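Local atomic coordinates of D-alanine--D-alanine ligase (Acinetobacter baumannii ACICU, PDB entry 5D8D), a protein that catalyses the ATP-dependent joining of two D-alanine molecules into D-alanyl-D-alanine, a step of peptidoglycan biosynthesis in cell wall formation. Residues 21-26 / 274-279; 30-35 / 42-47. All coordinates share one frame; numbering follows the deposited sequence.

How the contacts relate
Helix 21-37 comes soon after the first strand, 9-13, and carries the first segment of both contacts. Its later turns lie against strand 41-45 in contact 2, which closes a short loop within the beta-alpha-beta unit 9-13, 21-37, 41-45. Its first turns meet residues 274-279, far along the chain, in contact 1. Contact 2 is therefore nested inside the long loop that contact 1 closes, and contact 1 joins the N-terminal part to the ATP-grasp part. The two contacts touch directly: R21 forms a salt bridge with D46, and M275 packs against A30 and V31 of the same helix.

Contact 1 of 2, residues 21-26 / 274-279; sequences RAVSLD and GMTSHS
The methyl group of T276 lies over one face of the D26 carboxylate, with CG2 3.2 Å from D26 OD2 and almost straight above it. T276 CB sits over the same face, 3.4 Å from D26 OD2, and the two side chains cross at about a right angle. CG of D26 is anti to its own backbone N (chi1 -180°), which carries the carboxylate outward from the helix to meet the threonine. One turn earlier, V23 CG1 touches the same methyl at 4.0 Å, so T276 CG2 fits between two residues of the helix, in van der Waals contact with both. The polar link between the segments runs through a water, which donates a hydrogen bond to D26 OD1 (2.6 Å to the water oxygen) and is weakly bonded to S277 N.

T276 to S279 form a type I beta turn, closed by S279 N to T276 O. With chi1 at 74°, T276 OG1 turns back into this loop: it lies over the centre of the H278 ring, 3.0 Å above its plane, and is 2.8 Å from S279 OG in a hydrogen bond. The contact docks the loop between strand 264-270, which ends with the predicted magnesium ligand N270, and helix 280-286 onto the start of helix 21-37. There M275 N bonds to S27 OG of that helix, while the M275 side chain packs against helix 292-301.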
# COMPACT_ATOMS: atom_id res chain seq x y z
N ARG A 21 -9.71 -14.14 12.76
CA ARG A 21 -9.56 -15.54 12.39
C ARG A 21 -10.87 -16.33 12.42
O ARG A 21 -11.16 -17.07 11.45
CB ARG A 21 -8.54 -16.21 13.32
CG ARG A 21 -8.47 -17.71 13.24
CD ARG A 21 -7.35 -18.28 14.09
NE ARG A 21 -7.38 -19.73 13.96
CZ ARG A 21 -6.89 -20.43 12.93
NH1 ARG A 21 -6.25 -19.84 11.91
NH2 ARG A 21 -7.05 -21.73 12.93
N ALA A 22 -11.65 -16.19 13.50
CA ALA A 22 -12.90 -16.97 13.65
C ALA A 22 -13.90 -16.66 12.54
O ALA A 22 -14.46 -17.59 11.95
CB ALA A 22 -13.55 -16.75 15.01
N VAL A 23 -14.05 -15.38 12.20
CA VAL A 23 -14.90 -14.97 11.10
C VAL A 23 -14.35 -15.57 9.79
O VAL A 23 -15.13 -16.06 8.94
CB VAL A 23 -15.03 -13.42 11.02
CG1 VAL A 23 -15.89 -13.03 9.85
CG2 VAL A 23 -15.68 -12.86 12.28
N SER A 24 -13.03 -15.58 9.65
CA SER A 24 -12.37 -16.11 8.44
C SER A 24 -12.62 -17.62 8.28
O SER A 24 -12.99 -18.07 7.19
CB SER A 24 -10.87 -15.83 8.48
OG SER A 24 -10.22 -16.23 7.29
N LEU A 25 -12.48 -18.39 9.37
CA LEU A 25 -12.88 -19.82 9.36
C LEU A 25 -14.33 -19.97 8.87
O LEU A 25 -14.61 -20.85 8.07
CB LEU A 25 -12.77 -20.47 10.74
CG LEU A 25 -11.37 -20.44 11.33
CD1 LEU A 25 -11.44 -20.87 12.77
CD2 LEU A 25 -10.43 -21.32 10.54
N ASP A 26 -15.24 -19.10 9.32
CA ASP A 26 -16.63 -19.20 8.89
C ASP A 26 -16.75 -18.87 7.39
O ASP A 26 -17.27 -19.66 6.64
CB ASP A 26 -17.48 -18.31 9.82
CG ASP A 26 -18.94 -18.32 9.50
OD1 ASP A 26 -19.33 -18.97 8.55
OD2 ASP A 26 -19.71 -17.61 10.20
N GLY A 274 -16.64 -10.46 4.33
CA GLY A 274 -17.26 -11.65 4.83
C GLY A 274 -18.02 -12.43 3.77
O GLY A 274 -18.59 -11.87 2.81
N MET A 275 -17.92 -13.75 3.91
CA MET A 275 -18.74 -14.67 3.19
C MET A 275 -19.44 -15.60 4.20
O MET A 275 -19.94 -16.68 3.83
CB MET A 275 -17.89 -15.39 2.14
CG MET A 275 -17.44 -14.45 1.01
SD MET A 275 -18.74 -14.03 -0.17
CE MET A 275 -18.74 -15.47 -1.21
N THR A 276 -19.54 -15.17 5.45
CA THR A 276 -20.40 -15.85 6.41
C THR A 276 -21.88 -15.71 6.03
O THR A 276 -22.29 -14.86 5.23
CB THR A 276 -20.31 -15.29 7.82
OG1 THR A 276 -21.00 -14.03 7.87
CG2 THR A 276 -18.87 -15.15 8.25
N SER A 277 -22.70 -16.53 6.67
CA SER A 277 -24.12 -16.58 6.36
C SER A 277 -24.90 -15.28 6.75
O SER A 277 -25.98 -15.07 6.23
CB SER A 277 -24.72 -17.83 7.00
OG SER A 277 -24.86 -17.58 8.38
N HIS A 278 -24.33 -14.41 7.62
CA HIS A 278 -24.84 -13.06 7.93
C HIS A 278 -24.23 -11.89 7.11
O HIS A 278 -24.60 -10.73 7.35
CB HIS A 278 -24.64 -12.75 9.43
CG HIS A 278 -23.19 -12.63 9.87
ND1 HIS A 278 -22.54 -13.62 10.59
CD2 HIS A 278 -22.28 -11.63 9.71
CE1 HIS A 278 -21.30 -13.24 10.85
NE2 HIS A 278 -21.11 -12.04 10.33
N SER A 279 -23.30 -12.16 6.19
CA SER A 279 -22.52 -11.11 5.50
C SER A 279 -23.29 -10.44 4.38
O SER A 279 -24.22 -10.98 3.84
CB SER A 279 -21.21 -11.70 4.93
OG SER A 279 -20.30 -12.10 5.96
O HOH W 1 -21.48 -19.13 7.04

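Contact 2 of 2, residues 30-35 / 42-47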
# COMPACT_ATOMS: atom_id res chain seq x y z
N ALA A 30 -17.72 -21.70 4.40
CA ALA A 30 -18.87 -21.50 3.49
C ALA A 30 -18.43 -21.47 2.02
O ALA A 30 -19.09 -22.04 1.14
CB ALA A 30 -19.66 -20.25 3.86
N VAL A 31 -17.28 -20.85 1.76
CA VAL A 31 -16.77 -20.79 0.39
C VAL A 31 -16.33 -22.16 -0.10
O VAL A 31 -16.57 -22.53 -1.25
CB VAL A 31 -15.65 -19.77 0.24
CG1 VAL A 31 -15.03 -19.86 -1.16
CG2 VAL A 31 -16.20 -18.39 0.49
N LEU A 32 -15.69 -22.91 0.78
CA LEU A 32 -15.26 -24.26 0.42
C LEU A 32 -16.42 -25.14 0.01
O LEU A 32 -16.41 -25.74 -1.07
CB LEU A 32 -14.49 -24.91 1.57
CG LEU A 32 -13.83 -26.25 1.30
CD1 LEU A 32 -12.77 -26.12 0.23
CD2 LEU A 32 -13.21 -26.75 2.58
N ASP A 33 -17.45 -25.20 0.86
CA ASP A 33 -18.65 -25.99 0.56
C ASP A 33 -19.31 -25.58 -0.75
O ASP A 33 -19.87 -26.42 -1.45
CB ASP A 33 -19.69 -25.92 1.69
CG ASP A 33 -19.30 -26.72 2.93
OD1 ASP A 33 -18.64 -27.79 2.81
OD2 ASP A 33 -19.70 -26.30 4.05
N ALA A 34 -19.29 -24.30 -1.05
CA ALA A 34 -19.94 -23.80 -2.24
C ALA A 34 -19.16 -24.17 -3.49
O ALA A 34 -19.73 -24.59 -4.51
CB ALA A 34 -20.12 -22.27 -2.15
N LEU A 35 -17.84 -24.02 -3.44
CA LEU A 35 -17.01 -24.37 -4.58
C LEU A 35 -17.13 -25.86 -4.83
O LEU A 35 -17.41 -26.25 -5.96
CB LEU A 35 -15.55 -23.94 -4.38
CG LEU A 35 -15.36 -22.42 -4.31
CD1 LEU A 35 -13.91 -22.07 -3.96
CD2 LEU A 35 -15.83 -21.69 -5.58
N ALA A 42 -11.62 -27.71 -4.62
CA ALA A 42 -11.18 -26.76 -3.59
C ALA A 42 -10.66 -27.50 -2.34
O ALA A 42 -11.14 -28.59 -2.02
CB ALA A 42 -12.33 -25.86 -3.23
N GLU A 43 -9.68 -26.89 -1.66
CA GLU A 43 -9.15 -27.40 -0.38
C GLU A 43 -8.90 -26.23 0.54
O GLU A 43 -8.36 -25.21 0.14
CB GLU A 43 -7.85 -28.19 -0.57
CG GLU A 43 -7.92 -29.27 -1.65
CD GLU A 43 -6.61 -30.07 -1.87
OE1 GLU A 43 -5.52 -29.58 -1.48
OE2 GLU A 43 -6.67 -31.19 -2.44
N ALA A 44 -9.31 -26.36 1.77
CA ALA A 44 -8.89 -25.41 2.78
C ALA A 44 -7.34 -25.28 2.91
O ALA A 44 -6.59 -26.26 2.84
CB ALA A 44 -9.51 -25.81 4.12
N PHE A 45 -6.85 -24.05 3.08
CA PHE A 45 -5.44 -23.80 3.31
C PHE A 45 -5.41 -22.75 4.37
O PHE A 45 -5.79 -21.60 4.10
CB PHE A 45 -4.79 -23.26 2.04
CG PHE A 45 -3.29 -23.27 2.06
CD1 PHE A 45 -2.59 -22.50 2.97
CD2 PHE A 45 -2.59 -24.00 1.14
CE1 PHE A 45 -1.22 -22.50 2.98
CE2 PHE A 45 -1.22 -24.00 1.15
CZ PHE A 45 -0.53 -23.24 2.06
N ASP A 46 -4.95 -23.13 5.55
CA ASP A 46 -4.88 -22.23 6.66
C ASP A 46 -3.45 -21.83 6.88
O ASP A 46 -2.68 -22.62 7.45
CB ASP A 46 -5.46 -22.86 7.94
CG ASP A 46 -5.62 -21.85 9.05
OD1 ASP A 46 -5.07 -20.72 8.95
OD2 ASP A 46 -6.31 -22.17 10.04
N PRO A 47 -3.07 -20.58 6.48
CA PRO A 47 -1.65 -20.21 6.54
C PRO A 47 -1.08 -20.05 7.93
O PRO A 47 0.14 -19.91 8.06
CB PRO A 47 -1.58 -18.91 5.75
CG PRO A 47 -2.94 -18.33 5.89
CD PRO A 47 -3.89 -19.49 5.93
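L32 extends its branched end from residues 30-35 of helix 21-37 to the strand: CD1 points at the strand and lies over its backbone from A42 to A44, while CD2 leans toward the strand's C-terminal end. A first torsion of -173° carries the branched end across, and the second, 63°, aims CD1 at the backbone and leaves CD2 beside A44 CB, at 4.1 Å. CD1 presses on A42 CB at 3.5 Å, tighter than usual carbon packing, and reaches past it over the peptide, 3.7 Å from E43 N.

L35, almost one turn later, meets A42 differently. Its CB makes the main touch, at 3.9 Å from A42 CB, and beyond CB the side chain passes A42. A42 CB is thus held between the end of one leucine and the base of another. The side-chain pairs are all apolar; L32 CD1 also lies against the backbone amides of E43 and A44, and no hydrogen bond joins the segments. E43, whose side chain starts away from the helix, has its OE1 hydrogen-bonded to Y58 OH.

Helix segment 30-35 runs nearly antiparallel to strand segment 42-45, at 165°, with the axes 8.2 Å apart, as expected for the return leg of a beta-alpha-beta crossover. This packing belongs to the Rossmann-like N-terminal part, where 41-45 is an outer strand of the three-stranded parallel sheet, paired with strand 9-13. L35 packs on V12 and F62 of the other two strands, while A30 and A34 face helix 292-301.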